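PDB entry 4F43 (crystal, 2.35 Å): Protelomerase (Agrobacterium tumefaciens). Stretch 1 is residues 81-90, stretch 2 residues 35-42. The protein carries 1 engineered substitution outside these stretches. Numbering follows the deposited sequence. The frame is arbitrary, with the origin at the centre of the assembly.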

ATOM      1  N   GLU A  81       2.697 -21.573  -4.948  1.00 32.05           N
ATOM      2  CA  GLU A  81       4.068 -21.564  -5.444  1.00 45.11           C
ATOM      3  C   GLU A  81       4.634 -22.976  -5.562  1.00 58.19           C
ATOM      4  O   GLU A  81       5.307 -23.304  -6.539  1.00 68.18           O
ATOM      5  CB  GLU A  81       4.964 -20.719  -4.536  1.00 44.76           C
ATOM      6  CG  GLU A  81       6.407 -20.621  -5.005  1.00 49.10           C
ATOM      7  CD  GLU A  81       7.291 -19.876  -4.024  1.00 56.06           C
ATOM      8  OE1 GLU A  81       8.427 -19.517  -4.397  1.00 51.57           O
ATOM      9  OE2 GLU A  81       6.849 -19.652  -2.877  1.00 63.56           O
ATOM     10  N   ALA A  82       4.350 -23.808  -4.566  1.00 52.54           N
ATOM     11  CA  ALA A  82       4.922 -25.148  -4.503  1.00 45.83           C
ATOM     12  C   ALA A  82       4.261 -26.136  -5.462  1.00 42.07           C
ATOM     13  O   ALA A  82       4.945 -26.829  -6.214  1.00 43.48           O
ATOM     14  CB  ALA A  82       4.869 -25.677  -3.078  1.00 44.09           C
ATOM     15  N   PHE A  83       2.933 -26.196  -5.438  1.00 38.64           N
ATOM     16  CA  PHE A  83       2.206 -27.197  -6.213  1.00 43.19           C
ATOM     17  C   PHE A  83       1.503 -26.608  -7.431  1.00 51.23           C
ATOM     18  O   PHE A  83       1.777 -27.002  -8.563  1.00 56.20           O
ATOM     19  CB  PHE A  83       1.210 -27.936  -5.318  1.00 37.46           C
ATOM     20  CG  PHE A  83       1.837 -28.544  -4.098  1.00 31.94           C
ATOM     21  CD1 PHE A  83       2.402 -29.807  -4.148  1.00 39.57           C
ATOM     22  CD2 PHE A  83       1.878 -27.845  -2.904  1.00 18.74           C
ATOM     23  CE1 PHE A  83       2.988 -30.365  -3.028  1.00 36.35           C
ATOM     24  CE2 PHE A  83       2.464 -28.397  -1.781  1.00 16.13           C
ATOM     25  CZ  PHE A  83       3.019 -29.658  -1.844  1.00 27.89           C
ATOM     26  N   GLY A  84       0.593 -25.667  -7.198  1.00 55.11           N
ATOM     27  CA  GLY A  84      -0.116 -25.024  -8.287  1.00 51.98           C
ATOM     28  C   GLY A  84      -1.496 -24.524  -7.907  1.00 49.80           C
ATOM     29  O   GLY A  84      -1.882 -24.553  -6.739  1.00 46.07           O
ATOM     30  N   ASP A  85      -2.242 -24.065  -8.907  1.00 57.12           N
ATOM     31  CA  ASP A  85      -3.577 -23.524  -8.693  1.00 69.03           C
ATOM     32  C   ASP A  85      -4.645 -24.603  -8.837  1.00 73.97           C
ATOM     33  O   ASP A  85      -5.833 -24.299  -8.946  1.00 76.59           O
ATOM     34  CB  ASP A  85      -3.856 -22.395  -9.688  1.00 74.87           C
ATOM     35  CG  ASP A  85      -2.852 -21.265  -9.588  1.00 82.17           C
ATOM     36  OD1 ASP A  85      -2.452 -20.920  -8.455  1.00 84.99           O
ATOM     37  OD2 ASP A  85      -2.461 -20.723 -10.643  1.00 83.41           O
ATOM     38  N   ASP A  86      -4.222 -25.862  -8.839  1.00 72.48           N
ATOM     39  CA  ASP A  86      -5.140 -26.972  -9.070  1.00 61.84           C
ATOM     40  C   ASP A  86      -5.213 -27.912  -7.873  1.00 50.15           C
ATOM     41  O   ASP A  86      -5.986 -28.871  -7.871  1.00 53.44           O
ATOM     42  CB  ASP A  86      -4.716 -27.757 -10.312  1.00 71.92           C
ATOM     43  CG  ASP A  86      -4.214 -26.860 -11.426  1.00 82.90           C
ATOM     44  OD1 ASP A  86      -2.989 -26.619 -11.488  1.00 85.81           O
ATOM     45  OD2 ASP A  86      -5.042 -26.394 -12.238  1.00 82.14           O
ATOM     46  N   HIS A  87      -4.405 -27.637  -6.855  1.00 43.90           N
ATOM     47  CA  HIS A  87      -4.325 -28.511  -5.691  1.00 39.49           C
ATOM     48  C   HIS A  87      -5.553 -28.362  -4.796  1.00 34.62           C
ATOM     49  O   HIS A  87      -5.993 -27.247  -4.521  1.00 39.28           O
ATOM     50  CB  HIS A  87      -3.048 -28.226  -4.900  1.00 43.61           C
ATOM     51  CG  HIS A  87      -2.582 -29.383  -4.072  1.00 47.43           C
ATOM     52  ND1 HIS A  87      -3.126 -29.688  -2.843  1.00 48.86           N
ATOM     53  CD2 HIS A  87      -1.622 -30.310  -4.299  1.00 45.07           C
ATOM     54  CE1 HIS A  87      -2.521 -30.752  -2.348  1.00 46.84           C
ATOM     55  NE2 HIS A  87      -1.604 -31.149  -3.212  1.00 47.83           N
ATOM     56  N   PRO A  88      -6.109 -29.497  -4.339  1.00 32.47           N
ATOM     57  CA  PRO A  88      -7.312 -29.536  -3.499  1.00 40.88           C
ATOM     58  C   PRO A  88      -7.119 -28.830  -2.159  1.00 40.07           C
ATOM     59  O   PRO A  88      -8.098 -28.414  -1.537  1.00 41.32           O
ATOM     60  CB  PRO A  88      -7.530 -31.036  -3.271  1.00 50.14           C
ATOM     61  CG  PRO A  88      -6.839 -31.699  -4.409  1.00 44.56           C
ATOM     62  CD  PRO A  88      -5.638 -30.850  -4.680  1.00 39.76           C
ATOM     63  N   MET A  89      -5.869 -28.700  -1.727  1.00 33.34           N
ATOM     64  CA  MET A  89      -5.556 -28.058  -0.456  1.00 30.10           C
ATOM     65  C   MET A  89      -5.998 -26.602  -0.453  1.00 31.82           C
ATOM     66  O   MET A  89      -6.290 -26.033   0.599  1.00 42.21           O
ATOM     67  CB  MET A  89      -4.058 -28.144  -0.169  1.00 23.36           C
ATOM     68  CG  MET A  89      -3.703 -27.893   1.278  1.00 17.70           C
ATOM     69  SD  MET A  89      -4.691 -28.940   2.355  1.00 78.99           S
ATOM     70  CE  MET A  89      -3.844 -28.710   3.909  1.00 16.98           C
ATOM     71  N   LEU A  90      -6.046 -26.005  -1.639  1.00 26.57           N
ATOM     72  CA  LEU A  90      -6.490 -24.626  -1.793  1.00 28.68           C
ATOM     73  C   LEU A  90      -7.960 -24.475  -1.417  1.00 36.09           C
ATOM     74  O   LEU A  90      -8.410 -23.386  -1.062  1.00 40.88           O
ATOM     75  CB  LEU A  90      -6.263 -24.151  -3.229  1.00 28.64           C
ATOM     76  CG  LEU A  90      -4.803 -24.055  -3.672  1.00 30.20           C
ATOM     77  CD1 LEU A  90      -4.713 -23.702  -5.147  1.00 24.63           C
ATOM     78  CD2 LEU A  90      -4.070 -23.026  -2.828  1.00 32.88           C
TER
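Stretch 2, residues 35-42: DFIAAMNG

A single methyl group, CE of Met40, is the pivot of this contact: it touches three residues of stretch 1 at nearly equal range. Met40 CE lies 3.5 Å from Phe83 CE2, 3.6 Å from His87 CE1 and 3.6 Å from Met89 CG, so one flexible side chain fills the hollow between a phenylalanine, a histidine and a methionine that stretch 1 brings together. The conformation suits the task. With chi1 m and chi2 t, Met40 reaches out from its backbone, and chi3 in p turns the methyl off that line. Met40 SD stands 5.0 Å from the centroid of the Phe83 ring, in an oblique approach.

The residues before it form a helix that begins earlier in the chain and runs through Phe36, Ile37, Ala38 and Ala39, with Met40 N bonded to Phe36 O at 2.9 Å. Phe36 and Ile37 are adjacent, and Met40 follows them by four and three residues, about one helical turn; the three provide most of the contact made by stretch 2, while Ala38 points its CB away. Stretch 1 is less regular. A helix ends at Ala82, Gly84 leaves helical geometry with positive phi, and the chain then loops round to His87. The backbone angles of Gly84 by themselves call for glycine, since a CB there would jam against the carbonyl O of Phe83; stretch 2 plays no part in that requirement.

The nearest CA atoms give the order of the pairing: Ala82 CA lies 7.4 Å from Ile37 CA, and Met89 CA lies 9.0 Å from Met40 CA, so residue numbers rise together from the first pair to the second. At the first place, where the CA atoms are nearer, Ala82 CB rests 3.6 Å from Ile37 CG2. Phe83, whose CB points toward stretch 2, places its CE2 4.0 Å from Ile37 CG2 and its CZ 3.9 Å from Ile37 O, which meets the ring at its edge. At the other place Met89, whose CB points toward stretch 2, bends at chi2 (p) and sets its methyl against Phe36, whose CB points sideways but whose ring end comes nearer; Met89 CE and Phe36 CZ are 3.4 Å apart.

No direct hydrogen bond joins the two stretches, but a water lies between them. His87 ND1 accepts from Met89 N at 3.1 Å, a capping bond that ties the ring to the turn ahead. His87 NE2 has a weak bond, 3.5 Å, to water 1, which donates to Met40 O at 2.5 Å. The rule to read here is apolar packing around a shared methyl, with a histidine whose ring accepts from the backbone N of Met89 and a water linking it to Met40 O.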

ATOM      1  N   ASP A  35       7.588 -26.673   6.867  1.00 39.70           N
ATOM      2  CA  ASP A  35       7.252 -28.019   7.318  1.00 29.38           C
ATOM      3  C   ASP A  35       5.883 -28.437   6.798  1.00 27.28           C
ATOM      4  O   ASP A  35       5.619 -29.622   6.594  1.00 36.21           O
ATOM      5  CB  ASP A  35       7.275 -28.097   8.845  1.00 33.20           C
ATOM      6  CG  ASP A  35       8.625 -27.732   9.428  1.00 54.14           C
ATOM      7  OD1 ASP A  35       9.635 -27.842   8.701  1.00 62.14           O
ATOM      8  OD2 ASP A  35       8.676 -27.335  10.612  1.00 59.93           O
ATOM      9  N   PHE A  36       5.014 -27.452   6.592  1.00 22.50           N
ATOM     10  CA  PHE A  36       3.688 -27.693   6.038  1.00 17.07           C
ATOM     11  C   PHE A  36       3.805 -28.199   4.603  1.00 27.81           C
ATOM     12  O   PHE A  36       3.306 -29.277   4.263  1.00 37.40           O
ATOM     13  CB  PHE A  36       2.873 -26.402   6.074  1.00 16.85           C
ATOM     14  CG  PHE A  36       1.408 -26.602   5.848  1.00 17.24           C
ATOM     15  CD1 PHE A  36       0.601 -27.091   6.859  1.00 17.58           C
ATOM     16  CD2 PHE A  36       0.834 -26.292   4.629  1.00 18.77           C
ATOM     17  CE1 PHE A  36      -0.750 -27.272   6.656  1.00 26.90           C
ATOM     18  CE2 PHE A  36      -0.517 -26.471   4.422  1.00 26.21           C
ATOM     19  CZ  PHE A  36      -1.309 -26.962   5.437  1.00 33.64           C
ATOM     20  N   ILE A  37       4.478 -27.410   3.770  1.00 27.67           N
ATOM     21  CA  ILE A  37       4.715 -27.778   2.378  1.00 33.13           C
ATOM     22  C   ILE A  37       5.478 -29.101   2.290  1.00 37.23           C
ATOM     23  O   ILE A  37       5.240 -29.907   1.390  1.00 38.66           O
ATOM     24  CB  ILE A  37       5.489 -26.673   1.628  1.00 32.36           C
ATOM     25  CG1 ILE A  37       4.736 -25.344   1.709  1.00 30.46           C
ATOM     26  CG2 ILE A  37       5.719 -27.063   0.175  1.00 27.52           C
ATOM     27  CD1 ILE A  37       3.343 -25.390   1.123  1.00 27.40           C
ATOM     28  N   ALA A  38       6.380 -29.322   3.242  1.00 37.70           N
ATOM     29  CA  ALA A  38       7.147 -30.562   3.307  1.00 39.18           C
ATOM     30  C   ALA A  38       6.242 -31.765   3.551  1.00 34.87           C
ATOM     31  O   ALA A  38       6.354 -32.785   2.870  1.00 37.68           O
ATOM     32  CB  ALA A  38       8.211 -30.469   4.390  1.00 39.06           C
ATOM     33  N   ALA A  39       5.346 -31.636   4.525  1.00 33.30           N
ATOM     34  CA  ALA A  39       4.425 -32.714   4.870  1.00 29.41           C
ATOM     35  C   ALA A  39       3.405 -32.948   3.761  1.00 31.72           C
ATOM     36  O   ALA A  39       2.901 -34.060   3.601  1.00 35.68           O
ATOM     37  CB  ALA A  39       3.721 -32.409   6.184  1.00 21.00           C
ATOM     38  N   MET A  40       3.104 -31.901   2.999  1.00 41.82           N
ATOM     39  CA  MET A  40       2.156 -32.016   1.892  1.00 44.75           C
ATOM     40  C   MET A  40       2.674 -32.895   0.753  1.00 33.95           C
ATOM     41  O   MET A  40       1.893 -33.403  -0.053  1.00 37.90           O
ATOM     42  CB  MET A  40       1.784 -30.635   1.351  1.00 53.50           C
ATOM     43  CG  MET A  40       0.885 -29.827   2.267  1.00 52.97           C
ATOM     44  SD  MET A  40       0.302 -28.324   1.467  1.00 40.04           S
ATOM     45  CE  MET A  40      -0.491 -29.014   0.019  1.00 37.79           C
ATOM     46  N   ASN A  41       3.991 -33.067   0.687  1.00 38.39           N
ATOM     47  CA  ASN A  41       4.610 -33.841  -0.384  1.00 48.34           C
ATOM     48  C   ASN A  41       4.235 -35.322  -0.369  1.00 54.90           C
ATOM     49  O   ASN A  41       4.575 -36.046   0.563  1.00 48.24           O
ATOM     50  CB  ASN A  41       6.134 -33.692  -0.342  1.00 45.80           C
ATOM     51  CG  ASN A  41       6.605 -32.365  -0.899  1.00 39.20           C
ATOM     52  OD1 ASN A  41       7.061 -32.285  -2.040  1.00 39.57           O
ATOM     53  ND2 ASN A  41       6.489 -31.313  -0.099  1.00 36.00           N
ATOM     54  N   GLY A  42       3.534 -35.764  -1.409  1.00 64.47           N
ATOM     55  CA  GLY A  42       3.200 -37.168  -1.559  1.00 67.02           C
ATOM     56  C   GLY A  42       1.778 -37.521  -1.160  1.00 63.43           C
ATOM     57  O   GLY A  42       1.325 -38.642  -1.386  1.00 59.14           O
TER
HETATM   58  O   HOH W   1       0.931 -33.376  -2.388  1.00 27.67           O